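Long-range contacts in D-glucosaminate-6-phosphate ammonia lyase (Salmonella typhimurium, PDB 7LCE), which is a pyridoxal-phosphate-dependent protein of the L-seryl-tRNA selenium transferase family, with its cofactor bound covalently to the chain: residues N104-N113 with G128-S137; A298-V306 with G339-T347. All blocks are in the same frame, centred on the assembly; numbering follows the deposited sequence.

Contact 1: residues N104-N113 with G128-S137; sequences NEVVMLRGHN and GGRIVEVGSS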
loop_
_atom_site.group_PDB
_atom_site.type_symbol
_atom_site.label_atom_id
_atom_site.label_comp_id
_atom_site.label_asym_id
_atom_site.label_seq_id
_atom_site.Cartn_x
_atom_site.Cartn_y
_atom_site.Cartn_z
ATOM N N ASN A 104 -16.530 10.411 9.755
ATOM C CA ASN A 104 -16.115 10.737 11.113
ATOM C C ASN A 104 -15.482 12.117 11.241
ATOM O O ASN A 104 -14.974 12.449 12.318
ATOM C CB ASN A 104 -15.136 9.685 11.643
ATOM C CG ASN A 104 -13.960 9.456 10.709
ATOM O OD1 ASN A 104 -13.682 10.268 9.825
ATOM N ND2 ASN A 104 -13.249 8.352 10.915
ATOM N N GLU A 105 -15.469 12.918 10.182
ATOM C CA GLU A 105 -14.832 14.225 10.251
ATOM C C GLU A 105 -15.753 15.223 10.940
ATOM O O GLU A 105 -16.928 15.349 10.580
ATOM C CB GLU A 105 -14.459 14.712 8.852
ATOM C CG GLU A 105 -13.323 13.925 8.220
ATOM C CD GLU A 105 -12.970 14.415 6.830
ATOM O OE1 GLU A 105 -13.586 15.398 6.365
ATOM O OE2 GLU A 105 -12.076 13.810 6.202
ATOM N N VAL A 106 -15.216 15.925 11.936
ATOM C CA VAL A 106 -15.927 16.983 12.648
ATOM C C VAL A 106 -15.330 18.313 12.213
ATOM O O VAL A 106 -14.133 18.559 12.409
ATOM C CB VAL A 106 -15.833 16.811 14.172
ATOM C CG1 VAL A 106 -16.422 18.022 14.871
ATOM C CG2 VAL A 106 -16.549 15.546 14.607
ATOM N N VAL A 107 -16.157 19.166 11.620
ATOM C CA VAL A 107 -15.711 20.430 11.047
ATOM C C VAL A 107 -15.936 21.539 12.064
ATOM O O VAL A 107 -17.064 21.749 12.527
ATOM C CB VAL A 107 -16.442 20.730 9.731
ATOM C CG1 VAL A 107 -16.148 22.143 9.282
ATOM C CG2 VAL A 107 -16.029 19.727 8.663
ATOM N N MET A 108 -14.870 22.262 12.399
ATOM C CA MET A 108 -14.955 23.353 13.357
ATOM C C MET A 108 -13.972 24.443 12.963
ATOM O O MET A 108 -13.060 24.225 12.159
ATOM C CB MET A 108 -14.679 22.869 14.783
ATOM C CG MET A 108 -13.282 22.328 14.981
ATOM S SD MET A 108 -13.003 21.768 16.668
ATOM C CE MET A 108 -13.118 23.306 17.579
ATOM N N LEU A 109 -14.174 25.627 13.535
ATOM C CA LEU A 109 -13.268 26.741 13.291
ATOM C C LEU A 109 -11.936 26.508 13.990
ATOM O O LEU A 109 -11.889 26.024 15.124
ATOM C CB LEU A 109 -13.883 28.047 13.793
ATOM C CG LEU A 109 -15.181 28.537 13.157
ATOM C CD1 LEU A 109 -15.603 29.848 13.797
ATOM C CD2 LEU A 109 -15.018 28.697 11.655
ATOM N N ARG A 110 -10.843 26.859 13.305
ATOM C CA ARG A 110 -9.532 26.799 13.944
ATOM C C ARG A 110 -9.476 27.722 15.154
ATOM O O ARG A 110 -8.853 27.393 16.170
ATOM C CB ARG A 110 -8.435 27.156 12.940
ATOM C CG ARG A 110 -7.060 27.339 13.569
ATOM C CD ARG A 110 -5.966 27.465 12.523
ATOM N NE ARG A 110 -5.520 26.160 12.050
ATOM C CZ ARG A 110 -5.895 25.613 10.902
ATOM N NH1 ARG A 110 -6.710 26.238 10.071
ATOM N NH2 ARG A 110 -5.437 24.407 10.579
ATOM N N GLY A 111 -10.141 28.873 15.074
ATOM C CA GLY A 111 -10.220 29.764 16.215
ATOM C C GLY A 111 -10.988 29.204 17.394
ATOM O O GLY A 111 -10.936 29.794 18.478
ATOM N N HIS A 112 -11.704 28.095 17.208
ATOM C CA HIS A 112 -12.448 27.461 18.286
ATOM C C HIS A 112 -11.745 26.246 18.876
ATOM O O HIS A 112 -12.236 25.686 19.861
ATOM C CB HIS A 112 -13.840 27.052 17.796
ATOM C CG HIS A 112 -14.765 28.208 17.594
ATOM N ND1 HIS A 112 -16.095 28.051 17.271
ATOM C CD2 HIS A 112 -14.551 29.543 17.671
ATOM C CE1 HIS A 112 -16.662 29.239 17.160
ATOM N NE2 HIS A 112 -15.746 30.161 17.397
ATOM N N ASN A 113 -10.616 25.827 18.307
ATOM C CA ASN A 113 -9.869 24.710 18.870
ATOM C C ASN A 113 -9.164 25.185 20.132
ATOM O O ASN A 113 -8.025 25.662 20.074
ATOM C CB ASN A 113 -8.863 24.162 17.857
ATOM C CG ASN A 113 -8.291 22.825 18.271
ATOM O OD1 ASN A 113 -8.222 22.504 19.458
ATOM N ND2 ASN A 113 -7.873 22.035 17.291
ATOM N N GLY A 128 -14.774 9.315 18.355
ATOM C CA GLY A 128 -14.437 8.793 17.048
ATOM C C GLY A 128 -14.230 9.846 15.984
ATOM O O GLY A 128 -14.005 9.492 14.822
ATOM N N GLY A 129 -14.294 11.128 16.345
ATOM C CA GLY A 129 -14.219 12.176 15.352
ATOM C C GLY A 129 -12.791 12.520 14.976
ATOM O O GLY A 129 -11.860 12.388 15.767
ATOM N N ARG A 130 -12.620 12.925 13.721
ATOM C CA ARG A 130 -11.372 13.489 13.226
ATOM C C ARG A 130 -11.611 14.959 12.905
ATOM O O ARG A 130 -12.541 15.291 12.163
ATOM C CB ARG A 130 -10.881 12.725 11.994
ATOM C CG ARG A 130 -10.604 11.257 12.284
ATOM C CD ARG A 130 -10.154 10.500 11.049
ATOM N NE ARG A 130 -8.940 11.066 10.478
ATOM C CZ ARG A 130 -7.717 10.706 10.838
ATOM N NH1 ARG A 130 -7.515 9.786 11.769
ATOM N NH2 ARG A 130 -6.671 11.281 10.253
ATOM N N ILE A 131 -10.784 15.833 13.471
ATOM C CA ILE A 131 -11.031 17.271 13.403
ATOM C C ILE A 131 -10.623 17.810 12.039
ATOM O O ILE A 131 -9.544 17.492 11.525
ATOM C CB ILE A 131 -10.288 18.001 14.531
ATOM C CG1 ILE A 131 -10.909 17.642 15.880
ATOM C CG2 ILE A 131 -10.316 19.509 14.305
ATOM C CD1 ILE A 131 -10.647 18.661 16.955
ATOM N N VAL A 132 -11.488 18.633 11.452
ATOM C CA VAL A 132 -11.182 19.409 10.253
ATOM C C VAL A 132 -11.308 20.879 10.629
ATOM O O VAL A 132 -12.411 21.357 10.926
ATOM C CB VAL A 132 -12.114 19.059 9.087
ATOM C CG1 VAL A 132 -11.940 20.058 7.953
ATOM C CG2 VAL A 132 -11.854 17.642 8.602
ATOM N N GLU A 133 -10.189 21.602 10.599
ATOM C CA GLU A 133 -10.159 22.994 11.025
ATOM C C GLU A 133 -10.438 23.923 9.853
ATOM O O GLU A 133 -9.929 23.720 8.747
ATOM C CB GLU A 133 -8.807 23.342 11.651
ATOM C CG GLU A 133 -8.606 22.777 13.045
ATOM C CD GLU A 133 -7.191 22.973 13.548
ATOM O OE1 GLU A 133 -6.247 22.545 12.851
ATOM O OE2 GLU A 133 -7.023 23.559 14.640
ATOM N N VAL A 134 -11.246 24.949 10.107
ATOM C CA VAL A 134 -11.706 25.879 9.082
ATOM C C VAL A 134 -11.104 27.250 9.356
ATOM O O VAL A 134 -11.080 27.707 10.506
ATOM C CB VAL A 134 -13.241 25.948 9.043
ATOM C CG1 VAL A 134 -13.705 27.096 8.160
ATOM C CG2 VAL A 134 -13.801 24.638 8.542
ATOM N N GLY A 135 -10.592 27.887 8.306
ATOM C CA GLY A 135 -10.099 29.242 8.416
ATOM C C GLY A 135 -8.782 29.322 9.169
ATOM O O GLY A 135 -8.141 28.323 9.491
ATOM N N SER A 136 -8.388 30.560 9.447
ATOM C CA SER A 136 -7.190 30.845 10.215
ATOM C C SER A 136 -7.577 31.197 11.649
ATOM O O SER A 136 -8.756 31.284 12.001
ATOM C CB SER A 136 -6.390 31.970 9.558
ATOM O OG SER A 136 -5.988 31.606 8.249
ATOM N N SER A 137 -6.564 31.390 12.495
ATOM C CA SER A 137 -6.820 31.718 13.892
ATOM C C SER A 137 -7.409 33.113 14.062
ATOM O O SER A 137 -8.026 33.389 15.096
ATOM C CB SER A 137 -5.534 31.603 14.707
ATOM O OG SER A 137 -4.529 32.454 14.183
#
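R110 reaches E133 because its CG stands anti to the backbone N (chi1 171°) and the chain then bends at chi3 (-83°). E133 has CG beside its backbone N, anti to its carbonyl carbon. The two side chains meet at about a right angle. NH2 of R110 makes a salt bridge of 3.0 Å to OE1 of E133, while CB of E133 lies over one face of the guanidinium. At the edge of that group, NH1 of R110 gives a hydrogen bond of 2.6 Å to the carbonyl O of G135. The other carboxylate oxygen of E133, OE2, takes a hydrogen bond from ND2 of N113 (3.2 Å), from above the carboxylate plane. It also pairs with R110 of the second subunit, whose E133 holds NE of R110 in return. Together, E133, G135 and E133 of the second subunit hold the rotation of the R110 guanidinium. V107 points to the face opposite E133, and its CG1 packs on V134 CG2 at 3.5 Å. Six backbone hydrogen bonds join the parallel strands 105-109 and 130-134. With helix 120-126 they form a beta-alpha-beta unit at one edge of this chain's large mixed sheet.

Contact 2: residues A298-V306 with G339-T347; sequences AIWRIRVRV and GVFSLDPRT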
loop_
_atom_site.group_PDB
_atom_site.type_symbol
_atom_site.label_atom_id
_atom_site.label_comp_id
_atom_site.label_asym_id
_atom_site.label_seq_id
_atom_site.Cartn_x
_atom_site.Cartn_y
_atom_site.Cartn_z
ATOM N N ALA A 298 -25.753 42.397 36.351
ATOM C CA ALA A 298 -25.939 42.565 37.789
ATOM C C ALA A 298 -24.858 41.843 38.588
ATOM O O ALA A 298 -25.165 41.146 39.561
ATOM C CB ALA A 298 -27.324 42.072 38.210
ATOM N N ILE A 299 -23.596 41.997 38.194
ATOM C CA ILE A 299 -22.467 41.362 38.869
ATOM C C ILE A 299 -21.564 42.452 39.426
ATOM O O ILE A 299 -20.962 43.226 38.669
ATOM C CB ILE A 299 -21.682 40.435 37.930
ATOM C CG1 ILE A 299 -22.636 39.541 37.139
ATOM C CG2 ILE A 299 -20.673 39.607 38.712
ATOM C CD1 ILE A 299 -21.973 38.815 36.001
ATOM N N TRP A 300 -21.492 42.523 40.753
ATOM C CA TRP A 300 -20.687 43.495 41.479
ATOM C C TRP A 300 -19.507 42.784 42.130
ATOM O O TRP A 300 -19.649 41.667 42.637
ATOM C CB TRP A 300 -21.533 44.196 42.542
ATOM C CG TRP A 300 -22.773 44.814 41.975
ATOM C CD1 TRP A 300 -23.994 44.217 41.839
ATOM C CD2 TRP A 300 -22.918 46.143 41.463
ATOM N NE1 TRP A 300 -24.889 45.091 41.272
ATOM C CE2 TRP A 300 -24.255 46.281 41.034
ATOM C CE3 TRP A 300 -22.050 47.230 41.326
ATOM C CZ2 TRP A 300 -24.742 47.462 40.479
ATOM C CZ3 TRP A 300 -22.536 48.402 40.776
ATOM C CH2 TRP A 300 -23.869 48.509 40.359
ATOM N N ARG A 301 -18.341 43.429 42.108
ATOM C CA ARG A 301 -17.125 42.844 42.656
ATOM C C ARG A 301 -16.378 43.890 43.470
ATOM O O ARG A 301 -16.523 45.093 43.240
ATOM C CB ARG A 301 -16.203 42.306 41.551
ATOM C CG ARG A 301 -16.800 41.192 40.707
ATOM C CD ARG A 301 -15.840 40.755 39.608
ATOM N NE ARG A 301 -16.384 39.668 38.800
ATOM C CZ ARG A 301 -16.992 39.830 37.633
ATOM N NH1 ARG A 301 -17.165 41.030 37.104
ATOM N NH2 ARG A 301 -17.434 38.760 36.978
ATOM N N ILE A 302 -15.573 43.418 44.421
ATOM C CA ILE A 302 -14.795 44.285 45.302
ATOM C C ILE A 302 -13.382 44.353 44.740
ATOM O O ILE A 302 -12.576 43.436 44.923
ATOM C CB ILE A 302 -14.798 43.799 46.754
ATOM C CG1 ILE A 302 -16.222 43.718 47.305
ATOM C CG2 ILE A 302 -13.944 44.713 47.625
ATOM C CD1 ILE A 302 -16.308 42.990 48.629
ATOM N N ARG A 303 -13.085 45.448 44.050
ATOM C CA ARG A 303 -11.753 45.679 43.513
ATOM C C ARG A 303 -10.850 46.213 44.617
ATOM O O ARG A 303 -11.159 47.228 45.247
ATOM C CB ARG A 303 -11.825 46.660 42.345
ATOM C CG ARG A 303 -10.492 47.001 41.721
ATOM C CD ARG A 303 -10.683 47.925 40.531
ATOM N NE ARG A 303 -11.293 49.192 40.915
ATOM C CZ ARG A 303 -11.781 50.076 40.057
ATOM N NH1 ARG A 303 -11.744 49.864 38.751
ATOM N NH2 ARG A 303 -12.315 51.202 40.518
ATOM N N VAL A 304 -9.727 45.534 44.842
ATOM C CA VAL A 304 -8.790 45.882 45.905
ATOM C C VAL A 304 -7.491 46.322 45.251
ATOM O O VAL A 304 -6.867 45.551 44.510
ATOM C CB VAL A 304 -8.548 44.704 46.862
ATOM C CG1 VAL A 304 -7.639 45.131 48.003
ATOM C CG2 VAL A 304 -9.867 44.176 47.397
ATOM N N ARG A 305 -7.082 47.555 45.530
ATOM C CA ARG A 305 -5.857 48.122 44.990
ATOM C C ARG A 305 -4.817 48.206 46.098
ATOM O O ARG A 305 -5.119 48.663 47.207
ATOM C CB ARG A 305 -6.126 49.504 44.388
ATOM C CG ARG A 305 -4.934 50.149 43.702
ATOM C CD ARG A 305 -5.356 51.376 42.900
ATOM N NE ARG A 305 -6.299 51.052 41.835
ATOM C CZ ARG A 305 -7.611 51.244 41.904
ATOM N NH1 ARG A 305 -8.178 51.764 42.980
ATOM N NH2 ARG A 305 -8.372 50.905 40.868
ATOM N N VAL A 306 -3.599 47.769 45.796
ATOM C CA VAL A 306 -2.518 47.691 46.771
ATOM C C VAL A 306 -1.502 48.774 46.451
ATOM O O VAL A 306 -1.120 48.953 45.288
ATOM C CB VAL A 306 -1.860 46.301 46.765
ATOM C CG1 VAL A 306 -0.888 46.169 47.925
ATOM C CG2 VAL A 306 -2.919 45.216 46.819
ATOM N N GLY A 339 -1.479 46.014 39.699
ATOM C CA GLY A 339 -1.504 46.314 41.115
ATOM C C GLY A 339 -2.852 46.180 41.779
ATOM O O GLY A 339 -3.056 46.748 42.857
ATOM N N VAL A 340 -3.785 45.452 41.171
ATOM C CA VAL A 340 -5.134 45.285 41.698
ATOM C C VAL A 340 -5.497 43.807 41.658
ATOM O O VAL A 340 -5.153 43.096 40.708
ATOM C CB VAL A 340 -6.174 46.125 40.922
ATOM C CG1 VAL A 340 -5.901 47.613 41.101
ATOM C CG2 VAL A 340 -6.177 45.763 39.451
ATOM N N PHE A 341 -6.170 43.342 42.706
ATOM C CA PHE A 341 -6.823 42.041 42.706
ATOM C C PHE A 341 -8.270 42.221 43.140
ATOM O O PHE A 341 -8.600 43.142 43.890
ATOM C CB PHE A 341 -6.093 41.019 43.608
ATOM C CG PHE A 341 -6.187 41.312 45.080
ATOM C CD1 PHE A 341 -7.237 40.820 45.838
ATOM C CD2 PHE A 341 -5.206 42.058 45.710
ATOM C CE1 PHE A 341 -7.317 41.086 47.193
ATOM C CE2 PHE A 341 -5.280 42.325 47.065
ATOM C CZ PHE A 341 -6.336 41.837 47.807
ATOM N N SER A 342 -9.140 41.351 42.637
ATOM C CA SER A 342 -10.568 41.480 42.872
ATOM C C SER A 342 -11.126 40.226 43.531
ATOM O O SER A 342 -10.551 39.137 43.444
ATOM C CB SER A 342 -11.310 41.746 41.556
ATOM O OG SER A 342 -12.706 41.848 41.773
ATOM N N LEU A 343 -12.267 40.400 44.193
ATOM C CA LEU A 343 -12.959 39.330 44.901
ATOM C C LEU A 343 -14.365 39.213 44.335
ATOM O O LEU A 343 -15.141 40.173 44.389
ATOM C CB LEU A 343 -13.015 39.580 46.412
ATOM C CG LEU A 343 -11.775 39.663 47.310
ATOM C CD1 LEU A 343 -10.785 40.724 46.883
ATOM C CD2 LEU A 343 -12.221 39.922 48.740
ATOM N N ASP A 344 -14.695 38.036 43.808
ATOM C CA ASP A 344 -16.018 37.787 43.255
ATOM C C ASP A 344 -16.888 37.211 44.365
ATOM O O ASP A 344 -16.636 36.079 44.807
ATOM C CB ASP A 344 -15.938 36.826 42.078
ATOM C CG ASP A 344 -17.194 36.828 41.231
ATOM O OD1 ASP A 344 -18.273 37.165 41.759
ATOM O OD2 ASP A 344 -17.100 36.488 40.032
ATOM N N PRO A 345 -17.906 37.932 44.841
ATOM C CA PRO A 345 -18.664 37.462 46.011
ATOM C C PRO A 345 -19.606 36.308 45.721
ATOM O O PRO A 345 -20.190 35.762 46.667
ATOM C CB PRO A 345 -19.445 38.709 46.436
ATOM C CG PRO A 345 -19.658 39.443 45.149
ATOM C CD PRO A 345 -18.407 39.222 44.337
ATOM N N ARG A 346 -19.778 35.920 44.457
ATOM C CA ARG A 346 -20.756 34.890 44.123
ATOM C C ARG A 346 -20.377 33.539 44.722
ATOM O O ARG A 346 -21.252 32.787 45.166
ATOM C CB ARG A 346 -20.910 34.806 42.604
ATOM C CG ARG A 346 -21.417 36.110 41.990
ATOM C CD ARG A 346 -21.533 36.047 40.472
ATOM N NE ARG A 346 -20.231 36.151 39.822
ATOM C CZ ARG A 346 -20.028 36.008 38.520
ATOM N NH1 ARG A 346 -21.026 35.766 37.687
ATOM N NH2 ARG A 346 -18.792 36.120 38.040
ATOM N N THR A 347 -19.086 33.215 44.756
ATOM C CA THR A 347 -18.624 31.961 45.339
ATOM C C THR A 347 -18.285 32.077 46.820
ATOM O O THR A 347 -17.948 31.064 47.442
ATOM C CB THR A 347 -17.397 31.438 44.583
ATOM O OG1 THR A 347 -16.381 32.446 44.553
ATOM C CG2 THR A 347 -17.772 31.066 43.157
#
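R301 reaches from strand 300-306 to S342 and D344, with CG beside its backbone N (chi1 -62°) and the chain extended to NE. Its CB lies against OG of S342 (3.5 Å) and near the carbonyl O of L343. CG passes that same carbonyl, and CD is still near OG of S342. NE then makes a weak hydrogen bond to OD2 of D344 at 3.5 Å, part of a salt bridge. The guanidinium stands nearly upright to the carboxylate, their planes 79° apart. NH2 of R301 comes to 3.2 Å from NH2 of R346. OD2 of D344 pairs with both arginines, which probably offsets the closeness of the like charges. NH1 of R301 forms a salt bridge with D293, just after strand 286-292. R346 holds D344 more firmly, side-on: NE meets OD1 and NH2 meets OD2 at 2.6 Å. CG2 of I299 covers the centre of one face of the R346 guanidinium.

Further along, V304 and F341 form a hydrogen-bonded antiparallel pair, with V304 N 2.8 Å from F341 O. CB of V304 sits over the F341 ring in a CH-pi contact, 3.9 Å from its centroid. CG2 of V306 lies at the ring edge, and CG2 of V304 touches CD1 of L343.

Strand 300-306 is the middle of a three-stranded antiparallel sheet, between 286-292 and 340-343. I302 and V304 pack on helix 270-282, while V306 and F341 meet helix 315-324.

Overall arrangement
From the N terminus, the chain first reaches contact 1. It closes a short connection of 14 residues that carries helix 120-126, and places strand 130-134 beside 105-109, outermost in the large mixed sheet of this chain. The chain then completes that sheet before reaching contact 2. There 32 residues, including helix 315-324 and strand 327-331, lie between the paired segments. The two contacts follow in series, neither nested nor crossed. The centres of contacts 1 and 2 are about 37 Å apart. Contact 1 also meets a second subunit. Contact 2 joins two of the three strands of the small antiparallel sheet, and its T347 packs on F44 of a third subunit.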